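Local atomic coordinates of 2-Keto-3-deoxy-(6-phospho-)gluconate aldolase (Thermoproteus tenax, PDB entry 2R91), a protein that is an aldolase of the dihydrodipicolinate synthetase family, built as a closed beta/alpha (TIM) barrel and assembled from four copies of the chain. Residues V71-N75 with P99-P103; S196-Y200 with Y239-V243; S233-I237 with W272-V277. All coordinates share one frame; numbering follows the deposited sequence.

Contact 1 of 3, residues V71-N75 with P99-P103; sequences VASLN and PYYFP
Leu-74 lays its branched end over one face of the Tyr-100 ring in a CH-pi contact: CD2 stands 3.8 Å from the ring centroid and only 6° off the ring normal. On the same face Leu-74 CG comes to 3.7 Å from Tyr-100 CE1, and Leu-74 CD2 also packs 3.6 Å from the carbonyl O of Tyr-100. The other methyl of the leucine, CD1, reaches on along segment 99-103, past Tyr-101 CB and to within 4.0 Å of Phe-102 CE2, meeting that ring at a slant. Ala-72 serves the tyrosine from the side, its CB in the ring plane and 3.9 Å from CE2. A water bridges the two loops, donating to Ala-72 O at 2.9 Å and lying 3.2 Å from Tyr-100 OH.

The Tyr-100 ring meets Leu-74 because its CG is tucked between backbone N and carbonyl carbon (chi1 49°). Behind it, Tyr-100 O accepts from Phe-102 N across Tyr-101, whose backbone angles make this a classic gamma turn. The turn sends Tyr-101 out to the second subunit, where its OH bonds Thr-41 of that subunit and its ring meets Tyr-100 of that subunit edge-to-face; a tyrosine crossing the interface in this way is known from relatives in the family. Segment 71-75 is braced by an ST turn, Asn-75 N giving to Ser-73 OG at 3.1 Å, while that hydroxyl also bonds Glu-78 and Asn-75 caps helix 76-88.

Both loops follow adjacent barrel strands, 67-70 and 93-96. Val-71 pairs through its backbone with Ala-95, and Ala-72 and Pro-99 rest against Tyr-113 of helix 107-120.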
ATOM      1  N   VAL A  71       2.456  10.194  25.431  1.00 17.44           N
ATOM      2  CA  VAL A  71       2.312  11.664  25.538  1.00 18.78           C
ATOM      3  C   VAL A  71       2.043  12.444  24.224  1.00 18.86           C
ATOM      4  O   VAL A  71       1.919  13.681  24.242  1.00 18.52           O
ATOM      5  CB  VAL A  71       3.543  12.267  26.272  1.00 18.05           C
ATOM      6  CG1 VAL A  71       3.713  11.636  27.656  1.00 16.86           C
ATOM      7  CG2 VAL A  71       4.829  12.128  25.411  1.00 18.28           C
ATOM      8  N   ALA A  72       1.934  11.751  23.087  1.00 17.01           N
ATOM      9  CA  ALA A  72       1.905  12.470  21.819  1.00 17.71           C
ATOM     10  C   ALA A  72       0.762  13.486  21.736  1.00 17.57           C
ATOM     11  O   ALA A  72      -0.344  13.238  22.192  1.00 18.26           O
ATOM     12  CB  ALA A  72       1.784  11.519  20.638  1.00 18.64           C
ATOM     13  N   SER A  73       1.047  14.606  21.098  1.00 18.38           N
ATOM     14  CA  SER A  73       0.019  15.587  20.763  1.00 18.80           C
ATOM     15  C   SER A  73       0.424  16.248  19.475  1.00 17.08           C
ATOM     16  O   SER A  73       1.611  16.419  19.223  1.00 19.16           O
ATOM     17  CB  SER A  73      -0.086  16.655  21.853  1.00 19.55           C
ATOM     18  OG  SER A  73      -1.045  17.626  21.463  1.00 18.41           O
ATOM     19  N   LEU A  74      -0.553  16.685  18.671  1.00 16.73           N
ATOM     20  CA  LEU A  74      -0.226  17.458  17.476  1.00 17.83           C
ATOM     21  C   LEU A  74       0.055  18.954  17.782  1.00 18.92           C
ATOM     22  O   LEU A  74       0.318  19.756  16.879  1.00 19.29           O
ATOM     23  CB  LEU A  74      -1.285  17.268  16.375  1.00 18.84           C
ATOM     24  CG  LEU A  74      -1.418  15.805  15.884  1.00 19.89           C
ATOM     25  CD1 LEU A  74      -2.437  15.716  14.737  1.00 18.13           C
ATOM     26  CD2 LEU A  74      -0.089  15.226  15.403  1.00 20.10           C
ATOM     27  N   ASN A  75       0.067  19.300  19.061  1.00 19.41           N
ATOM     28  CA  ASN A  75       0.741  20.496  19.538  1.00 20.20           C
ATOM     29  C   ASN A  75       1.896  19.994  20.399  1.00 19.64           C
ATOM     30  O   ASN A  75       1.672  19.533  21.505  1.00 18.43           O
ATOM     31  CB  ASN A  75      -0.197  21.337  20.393  1.00 19.76           C
ATOM     32  CG  ASN A  75       0.512  22.552  21.019  1.00 21.44           C
ATOM     33  OD1 ASN A  75       1.730  22.684  20.923  1.00 19.36           O
ATOM     34  ND2 ASN A  75      -0.269  23.465  21.610  1.00 20.12           N
ATOM     35  N   PRO A  99       4.939  12.041  15.247  1.00 17.72           N
ATOM     36  CA  PRO A  99       3.879  12.925  14.721  1.00 18.73           C
ATOM     37  C   PRO A  99       3.028  12.169  13.683  1.00 19.39           C
ATOM     38  O   PRO A  99       3.582  11.554  12.768  1.00 20.33           O
ATOM     39  CB  PRO A  99       4.689  14.053  14.044  1.00 18.28           C
ATOM     40  CG  PRO A  99       5.946  14.187  15.019  1.00 18.13           C
ATOM     41  CD  PRO A  99       6.266  12.691  15.296  1.00 18.35           C
ATOM     42  N   TYR A 100       1.711  12.190  13.855  1.00 18.43           N
ATOM     43  CA  TYR A 100       0.780  11.452  13.004  1.00 18.44           C
ATOM     44  C   TYR A 100      -0.137  12.408  12.217  1.00 17.46           C
ATOM     45  O   TYR A 100       0.053  13.637  12.230  1.00 17.02           O
ATOM     46  CB  TYR A 100      -0.048  10.473  13.866  1.00 19.19           C
ATOM     47  CG  TYR A 100      -0.661  11.115  15.126  1.00 19.87           C
ATOM     48  CD1 TYR A 100      -1.938  11.668  15.090  1.00 19.56           C
ATOM     49  CD2 TYR A 100       0.030  11.132  16.340  1.00 20.30           C
ATOM     50  CE1 TYR A 100      -2.515  12.264  16.238  1.00 20.50           C
ATOM     51  CE2 TYR A 100      -0.531  11.714  17.481  1.00 20.34           C
ATOM     52  CZ  TYR A 100      -1.802  12.280  17.413  1.00 20.39           C
ATOM     53  OH  TYR A 100      -2.365  12.841  18.532  1.00 21.55           O
ATOM     54  N   TYR A 101      -1.089  11.827  11.500  1.00 16.84           N
ATOM     55  CA  TYR A 101      -1.983  12.532  10.584  1.00 17.54           C
ATOM     56  C   TYR A 101      -1.304  13.170   9.329  1.00 18.23           C
ATOM     57  O   TYR A 101      -1.575  12.777   8.202  1.00 17.23           O
ATOM     58  CB  TYR A 101      -2.887  13.589  11.315  1.00 16.65           C
ATOM     59  CG  TYR A 101      -3.799  14.165  10.286  1.00 16.56           C
ATOM     60  CD1 TYR A 101      -4.886  13.420   9.831  1.00 16.64           C
ATOM     61  CD2 TYR A 101      -3.518  15.392   9.667  1.00 17.38           C
ATOM     62  CE1 TYR A 101      -5.720  13.897   8.811  1.00 17.19           C
ATOM     63  CE2 TYR A 101      -4.316  15.863   8.606  1.00 16.63           C
ATOM     64  CZ  TYR A 101      -5.428  15.114   8.214  1.00 17.34           C
ATOM     65  OH  TYR A 101      -6.229  15.512   7.180  1.00 17.27           O
ATOM     66  N   PHE A 102      -0.426  14.154   9.538  1.00 18.27           N
ATOM     67  CA  PHE A 102       0.151  14.916   8.440  1.00 18.83           C
ATOM     68  C   PHE A 102       1.072  14.069   7.590  1.00 21.13           C
ATOM     69  O   PHE A 102       2.008  13.487   8.110  1.00 21.06           O
ATOM     70  CB  PHE A 102       0.894  16.148   8.974  1.00 19.09           C
ATOM     71  CG  PHE A 102      -0.021  17.118   9.712  1.00 18.50           C
ATOM     72  CD1 PHE A 102      -0.835  17.992   8.998  1.00 19.40           C
ATOM     73  CD2 PHE A 102      -0.094  17.115  11.097  1.00 18.90           C
ATOM     74  CE1 PHE A 102      -1.716  18.864   9.681  1.00 20.18           C
ATOM     75  CE2 PHE A 102      -0.950  17.954  11.779  1.00 18.59           C
ATOM     76  CZ  PHE A 102      -1.768  18.843  11.075  1.00 18.84           C
ATOM     77  N   PRO A 103       0.788  13.973   6.287  1.00 23.43           N
ATOM     78  CA  PRO A 103       1.657  13.192   5.402  1.00 26.56           C
ATOM     79  C   PRO A 103       2.914  13.986   5.113  1.00 28.48           C
ATOM     80  O   PRO A 103       2.890  15.216   5.058  1.00 30.58           O
ATOM     81  CB  PRO A 103       0.816  13.032   4.109  1.00 26.19           C
ATOM     82  CG  PRO A 103      -0.579  13.490   4.456  1.00 26.22           C
ATOM     83  CD  PRO A 103      -0.391  14.500   5.576  1.00 24.70           C
TER
HETATM   84  O   HOH W   1      -3.189  13.536  21.542  1.00 35.04           O

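Contact 2 of 3, residues S196-Y200 with Y239-V243; sequences SSANY and YAAAV
Tyr-239 brings its hydroxyl between those of Ser-196 and Tyr-200, and the polar contact is concentrated there. Tyr-239 OH lies 2.7 Å from Tyr-200 OH and 2.7 Å from Ser-196 OG, both partners sitting at the edge of its ring, near the ring plane. Ser-196 OG is held in turn by Asp-179, which also bonds Ser-197 OG. Arg-235 makes a cation-pi contact with the Tyr-239 ring.

A second set of bonds fixes the turn itself. Ser-196 O receives both Asn-199 N and Asn-199 ND2, the latter at 2.9 Å, in the carbonyl plane and on a lone pair. The same amide also reaches Pro-6 O, His-24 and Ile-8.

The apolar contacts are looser: Val-243 CG1 lies 4.1 Å from Asn-199 CB and 4.2 Å from Tyr-200 CD2. With chi1 at 49°, the Tyr-200 side chain folds back, so that one ring face lies over Ser-197 CA.

Tyr-239 OH has one proton for two hydroxyl neighbours and cannot donate to both, so at least one must give a proton to it if both bonds form; the linked hydroxyls would probably be polarised by the Asp-179 carboxylate.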
ATOM      1  N   SER A 196      -3.383  -5.333  23.403  1.00 18.14           N
ATOM      2  CA  SER A 196      -4.712  -4.876  23.844  1.00 17.80           C
ATOM      3  C   SER A 196      -5.484  -5.916  24.643  1.00 17.17           C
ATOM      4  O   SER A 196      -6.255  -5.570  25.542  1.00 15.93           O
ATOM      5  CB  SER A 196      -5.537  -4.439  22.625  1.00 19.23           C
ATOM      6  OG  SER A 196      -5.922  -5.581  21.842  1.00 20.07           O
ATOM      7  N   SER A 197      -5.274  -7.204  24.336  1.00 16.53           N
ATOM      8  CA  SER A 197      -5.965  -8.272  25.064  1.00 16.72           C
ATOM      9  C   SER A 197      -5.548  -8.415  26.542  1.00 17.40           C
ATOM     10  O   SER A 197      -6.205  -9.134  27.302  1.00 16.84           O
ATOM     11  CB  SER A 197      -5.767  -9.640  24.367  1.00 16.40           C
ATOM     12  OG  SER A 197      -4.396  -9.943  24.269  1.00 17.44           O
ATOM     13  N   ALA A 198      -4.468  -7.763  26.961  1.00 16.28           N
ATOM     14  CA  ALA A 198      -4.191  -7.717  28.408  1.00 16.78           C
ATOM     15  C   ALA A 198      -5.318  -7.023  29.176  1.00 17.42           C
ATOM     16  O   ALA A 198      -5.428  -7.188  30.386  1.00 17.38           O
ATOM     17  CB  ALA A 198      -2.837  -7.077  28.711  1.00 17.67           C
ATOM     18  N   ASN A 199      -6.150  -6.252  28.484  1.00 16.46           N
ATOM     19  CA  ASN A 199      -7.332  -5.697  29.132  1.00 18.37           C
ATOM     20  C   ASN A 199      -8.357  -6.746  29.527  1.00 18.32           C
ATOM     21  O   ASN A 199      -8.927  -6.675  30.604  1.00 19.19           O
ATOM     22  CB  ASN A 199      -8.032  -4.661  28.249  1.00 17.85           C
ATOM     23  CG  ASN A 199      -7.273  -3.366  28.198  1.00 18.88           C
ATOM     24  OD1 ASN A 199      -7.314  -2.586  29.153  1.00 17.94           O
ATOM     25  ND2 ASN A 199      -6.527  -3.155  27.116  1.00 16.76           N
ATOM     26  N   TYR A 200      -8.649  -7.675  28.609  1.00 17.33           N
ATOM     27  CA  TYR A 200      -9.778  -8.592  28.821  1.00 17.73           C
ATOM     28  C   TYR A 200      -9.378 -10.014  29.167  1.00 17.71           C
ATOM     29  O   TYR A 200     -10.162 -10.715  29.789  1.00 18.83           O
ATOM     30  CB  TYR A 200     -10.755  -8.570  27.636  1.00 17.57           C
ATOM     31  CG  TYR A 200     -10.136  -8.707  26.242  1.00 18.02           C
ATOM     32  CD1 TYR A 200      -9.936  -9.960  25.660  1.00 18.76           C
ATOM     33  CD2 TYR A 200      -9.839  -7.572  25.476  1.00 17.77           C
ATOM     34  CE1 TYR A 200      -9.400 -10.073  24.355  1.00 18.54           C
ATOM     35  CE2 TYR A 200      -9.312  -7.671  24.192  1.00 18.23           C
ATOM     36  CZ  TYR A 200      -9.111  -8.933  23.632  1.00 18.82           C
ATOM     37  OH  TYR A 200      -8.585  -9.031  22.359  1.00 18.47           O
ATOM     38  N   TYR A 239     -13.184  -2.928  16.586  1.00 17.81           N
ATOM     39  CA  TYR A 239     -12.330  -3.504  17.618  1.00 17.94           C
ATOM     40  C   TYR A 239     -12.205  -2.594  18.843  1.00 17.84           C
ATOM     41  O   TYR A 239     -12.338  -3.049  19.971  1.00 17.69           O
ATOM     42  CB  TYR A 239     -10.934  -3.822  17.076  1.00 17.30           C
ATOM     43  CG  TYR A 239     -10.159  -4.583  18.119  1.00 18.84           C
ATOM     44  CD1 TYR A 239     -10.501  -5.892  18.416  1.00 18.43           C
ATOM     45  CD2 TYR A 239      -9.127  -3.972  18.856  1.00 18.34           C
ATOM     46  CE1 TYR A 239      -9.844  -6.608  19.400  1.00 18.74           C
ATOM     47  CE2 TYR A 239      -8.444  -4.682  19.839  1.00 19.84           C
ATOM     48  CZ  TYR A 239      -8.816  -6.005  20.102  1.00 18.43           C
ATOM     49  OH  TYR A 239      -8.187  -6.726  21.068  1.00 18.32           O
ATOM     50  N   ALA A 240     -11.946  -1.310  18.608  1.00 18.21           N
ATOM     51  CA  ALA A 240     -11.612  -0.371  19.723  1.00 18.70           C
ATOM     52  C   ALA A 240     -12.764  -0.267  20.716  1.00 18.21           C
ATOM     53  O   ALA A 240     -12.560  -0.338  21.938  1.00 19.16           O
ATOM     54  CB  ALA A 240     -11.228   1.018  19.153  1.00 18.30           C
ATOM     55  N   ALA A 241     -13.992  -0.188  20.203  1.00 18.38           N
ATOM     56  CA  ALA A 241     -15.188  -0.259  21.072  1.00 16.75           C
ATOM     57  C   ALA A 241     -15.430  -1.641  21.689  1.00 18.28           C
ATOM     58  O   ALA A 241     -15.878  -1.771  22.845  1.00 17.02           O
ATOM     59  CB  ALA A 241     -16.429   0.212  20.317  1.00 15.73           C
ATOM     60  N   ALA A 242     -15.144  -2.693  20.924  1.00 17.58           N
ATOM     61  CA  ALA A 242     -15.372  -4.055  21.396  1.00 17.29           C
ATOM     62  C   ALA A 242     -14.489  -4.448  22.592  1.00 17.61           C
ATOM     63  O   ALA A 242     -14.901  -5.249  23.434  1.00 17.79           O
ATOM     64  CB  ALA A 242     -15.203  -5.096  20.194  1.00 17.54           C
ATOM     65  N   VAL A 243     -13.291  -3.859  22.688  1.00 17.59           N
ATOM     66  CA  VAL A 243     -12.363  -4.186  23.775  1.00 17.99           C
ATOM     67  C   VAL A 243     -13.072  -4.034  25.134  1.00 18.10           C
ATOM     68  O   VAL A 243     -12.897  -4.871  26.038  1.00 18.21           O
ATOM     69  CB  VAL A 243     -11.061  -3.297  23.707  1.00 17.54           C
ATOM     70  CG1 VAL A 243     -10.209  -3.430  24.997  1.00 17.79           C
ATOM     71  CG2 VAL A 243     -10.209  -3.628  22.500  1.00 16.44           C
TER

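Contact 3 of 3, residues S233-I237 with W272-V277; sequences SARHI and WLRAAV
Ile-237 fits between Trp-272 and Leu-273, one branch to each: CD1 presses on Leu-273 CB at 3.8 Å, and CG2 meets Trp-272 CE3 obliquely at 3.9 Å. The fork is set by chi1 of 50°, which puts CG1 between the backbone N and carbonyl carbon and CG2 beside the N. Leu-273 answers with its CD1 methyl, lodged against the backbone of helix 217-237, 3.9 Å from Ala-234 CA.

The indole of Trp-272 spans the more exposed flank. Its CZ3 edge points at Ser-233 O, 3.4 Å away and close to the ring plane, while CH2 lies 3.6 Å from His-236 ND1, the two rings inclined at 49°. Farther along, Ala-276 CB packs 3.9 Å from Ser-233 CB, small against small; beside them a water links Ser-233 OG, at 2.8 Å, to Ala-276 O.

The segments run nearly antiparallel, at 164° with axes 10.0 Å apart. Helix 239-251 closes the inner side of the pair: Ala-234 and Leu-273 both touch its Leu-246, and Ala-234 also meets its Ala-242 and Tyr-239.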
ATOM      1  N   SER A 233     -13.471 -12.008  15.928  1.00 20.69           N
ATOM      2  CA  SER A 233     -14.886 -11.662  16.113  1.00 22.47           C
ATOM      3  C   SER A 233     -15.054 -10.177  16.480  1.00 22.46           C
ATOM      4  O   SER A 233     -15.956  -9.500  15.962  1.00 22.26           O
ATOM      5  CB  SER A 233     -15.550 -12.515  17.195  1.00 22.86           C
ATOM      6  OG  SER A 233     -15.568 -13.887  16.826  1.00 25.15           O
ATOM      7  N   ALA A 234     -14.178  -9.688  17.356  1.00 20.34           N
ATOM      8  CA  ALA A 234     -14.244  -8.296  17.835  1.00 21.33           C
ATOM      9  C   ALA A 234     -13.967  -7.290  16.722  1.00 21.31           C
ATOM     10  O   ALA A 234     -14.597  -6.258  16.635  1.00 21.03           O
ATOM     11  CB  ALA A 234     -13.262  -8.096  19.002  1.00 19.35           C
ATOM     12  N   ARG A 235     -13.020  -7.608  15.862  1.00 23.41           N
ATOM     13  CA  ARG A 235     -12.668  -6.726  14.754  1.00 26.86           C
ATOM     14  C   ARG A 235     -13.854  -6.555  13.844  1.00 26.67           C
ATOM     15  O   ARG A 235     -14.018  -5.532  13.194  1.00 25.10           O
ATOM     16  CB  ARG A 235     -11.500  -7.291  13.949  1.00 28.57           C
ATOM     17  CG  ARG A 235     -10.141  -7.266  14.648  1.00 32.58           C
ATOM     18  CD  ARG A 235      -9.096  -7.281  13.557  1.00 36.32           C
ATOM     19  NE  ARG A 235      -7.725  -7.662  13.905  1.00 40.45           N
ATOM     20  CZ  ARG A 235      -6.903  -6.993  14.717  1.00 42.86           C
ATOM     21  NH1 ARG A 235      -7.308  -5.899  15.412  1.00 43.78           N
ATOM     22  NH2 ARG A 235      -5.661  -7.455  14.874  1.00 43.14           N
ATOM     23  N   HIS A 236     -14.689  -7.580  13.801  1.00 28.84           N
ATOM     24  CA  HIS A 236     -15.840  -7.554  12.935  1.00 31.60           C
ATOM     25  C   HIS A 236     -16.813  -6.404  13.288  1.00 31.38           C
ATOM     26  O   HIS A 236     -17.396  -5.794  12.390  1.00 30.68           O
ATOM     27  CB  HIS A 236     -16.494  -8.969  12.867  1.00 34.99           C
ATOM     28  CG  HIS A 236     -17.495  -9.109  11.776  1.00 38.91           C
ATOM     29  ND1 HIS A 236     -18.814  -9.455  12.011  1.00 41.37           N
ATOM     30  CD2 HIS A 236     -17.385  -8.903  10.438  1.00 40.21           C
ATOM     31  CE1 HIS A 236     -19.474  -9.459  10.863  1.00 41.73           C
ATOM     32  NE2 HIS A 236     -18.633  -9.117   9.895  1.00 42.07           N
ATOM     33  N   ILE A 237     -16.964  -6.067  14.580  1.00 30.02           N
ATOM     34  CA  ILE A 237     -17.895  -4.982  14.976  1.00 27.69           C
ATOM     35  C   ILE A 237     -17.277  -3.645  15.366  1.00 26.81           C
ATOM     36  O   ILE A 237     -17.992  -2.749  15.828  1.00 27.27           O
ATOM     37  CB  ILE A 237     -18.805  -5.366  16.150  1.00 28.20           C
ATOM     38  CG1 ILE A 237     -17.959  -5.944  17.287  1.00 28.27           C
ATOM     39  CG2 ILE A 237     -19.970  -6.263  15.709  1.00 28.63           C
ATOM     40  CD1 ILE A 237     -18.754  -6.224  18.465  1.00 30.54           C
ATOM     41  N   TRP A 272     -24.370  -9.697  20.028  1.00 21.42           N
ATOM     42  CA  TRP A 272     -23.722 -10.495  18.979  1.00 21.79           C
ATOM     43  C   TRP A 272     -22.314 -10.915  19.421  1.00 21.64           C
ATOM     44  O   TRP A 272     -21.883 -12.067  19.252  1.00 19.45           O
ATOM     45  CB  TRP A 272     -23.684  -9.725  17.646  1.00 21.92           C
ATOM     46  CG  TRP A 272     -23.005 -10.521  16.553  1.00 22.67           C
ATOM     47  CD1 TRP A 272     -23.615 -11.395  15.679  1.00 23.59           C
ATOM     48  CD2 TRP A 272     -21.590 -10.599  16.270  1.00 22.49           C
ATOM     49  NE1 TRP A 272     -22.673 -11.967  14.858  1.00 22.94           N
ATOM     50  CE2 TRP A 272     -21.429 -11.515  15.193  1.00 22.77           C
ATOM     51  CE3 TRP A 272     -20.451  -9.955  16.789  1.00 22.22           C
ATOM     52  CZ2 TRP A 272     -20.182 -11.808  14.630  1.00 22.92           C
ATOM     53  CZ3 TRP A 272     -19.212 -10.258  16.259  1.00 22.55           C
ATOM     54  CH2 TRP A 272     -19.078 -11.180  15.179  1.00 23.53           C
ATOM     55  N   LEU A 273     -21.567  -9.984  20.011  1.00 20.35           N
ATOM     56  CA  LEU A 273     -20.214 -10.327  20.437  1.00 19.76           C
ATOM     57  C   LEU A 273     -20.194 -11.348  21.547  1.00 19.66           C
ATOM     58  O   LEU A 273     -19.353 -12.236  21.546  1.00 19.20           O
ATOM     59  CB  LEU A 273     -19.459  -9.047  20.895  1.00 20.19           C
ATOM     60  CG  LEU A 273     -17.981  -9.204  21.234  1.00 19.99           C
ATOM     61  CD1 LEU A 273     -17.173  -9.662  20.003  1.00 19.64           C
ATOM     62  CD2 LEU A 273     -17.451  -7.846  21.842  1.00 20.25           C
ATOM     63  N   ARG A 274     -21.104 -11.225  22.510  1.00 21.41           N
ATOM     64  CA  ARG A 274     -21.149 -12.174  23.623  1.00 25.69           C
ATOM     65  C   ARG A 274     -21.342 -13.599  23.092  1.00 23.53           C
ATOM     66  O   ARG A 274     -20.681 -14.526  23.546  1.00 23.31           O
ATOM     67  CB  ARG A 274     -22.278 -11.855  24.602  1.00 26.80           C
ATOM     68  CG  ARG A 274     -22.127 -10.550  25.392  1.00 30.74           C
ATOM     69  CD  ARG A 274     -23.502 -10.146  25.995  1.00 32.22           C
ATOM     70  NE  ARG A 274     -23.517  -8.774  26.507  1.00 36.18           N
ATOM     71  CZ  ARG A 274     -24.598  -7.999  26.567  1.00 37.28           C
ATOM     72  NH1 ARG A 274     -25.775  -8.440  26.101  1.00 36.80           N
ATOM     73  NH2 ARG A 274     -24.494  -6.761  27.083  1.00 38.56           N
ATOM     74  N   ALA A 275     -22.219 -13.755  22.107  1.00 24.10           N
ATOM     75  CA  ALA A 275     -22.464 -15.080  21.509  1.00 24.20           C
ATOM     76  C   ALA A 275     -21.268 -15.522  20.659  1.00 23.88           C
ATOM     77  O   ALA A 275     -20.882 -16.702  20.636  1.00 24.79           O
ATOM     78  CB  ALA A 275     -23.734 -15.037  20.653  1.00 25.31           C
ATOM     79  N   ALA A 276     -20.669 -14.566  19.961  1.00 22.79           N
ATOM     80  CA  ALA A 276     -19.517 -14.857  19.103  1.00 22.79           C
ATOM     81  C   ALA A 276     -18.327 -15.442  19.850  1.00 22.81           C
ATOM     82  O   ALA A 276     -17.580 -16.249  19.293  1.00 22.29           O
ATOM     83  CB  ALA A 276     -19.100 -13.630  18.337  1.00 21.58           C
ATOM     84  N   VAL A 277     -18.139 -15.067  21.111  1.00 22.28           N
ATOM     85  CA  VAL A 277     -16.952 -15.544  21.826  1.00 24.97           C
ATOM     86  C   VAL A 277     -17.292 -16.615  22.877  1.00 27.64           C
ATOM     87  O   VAL A 277     -16.415 -17.071  23.605  1.00 27.86           O
ATOM     88  CB  VAL A 277     -16.168 -14.368  22.508  1.00 24.22           C
ATOM     89  CG1 VAL A 277     -15.775 -13.293  21.472  1.00 21.58           C
ATOM     90  CG2 VAL A 277     -16.979 -13.759  23.689  1.00 22.38           C
TER
HETATM   91  O   HOH W   2     -14.750 -15.790  18.654  1.00 31.25           O

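Contacts 2 and 3 are neighbours, their centres 12 Å apart, and they alternate along the chain: helix 217-237, helix 239-251 and helix 267-276 follow in order. Ala-234 joins them, its CB 3.6 Å from Tyr-239 CD1 and 3.8 Å from Ala-242 CB, while Ala-242 CB also lies 3.9 Å from Leu-273 CD2. Contact 1 stands apart, with its centre 23 Å from that of contact 2 and 32 Å from that of contact 3. A sulfate ion, probably from the crystallisation liquor, lies about 5 Å from the side chain of Ser-196, which places contact 2 beside a possible anion pocket. All three contacts touch the second subunit.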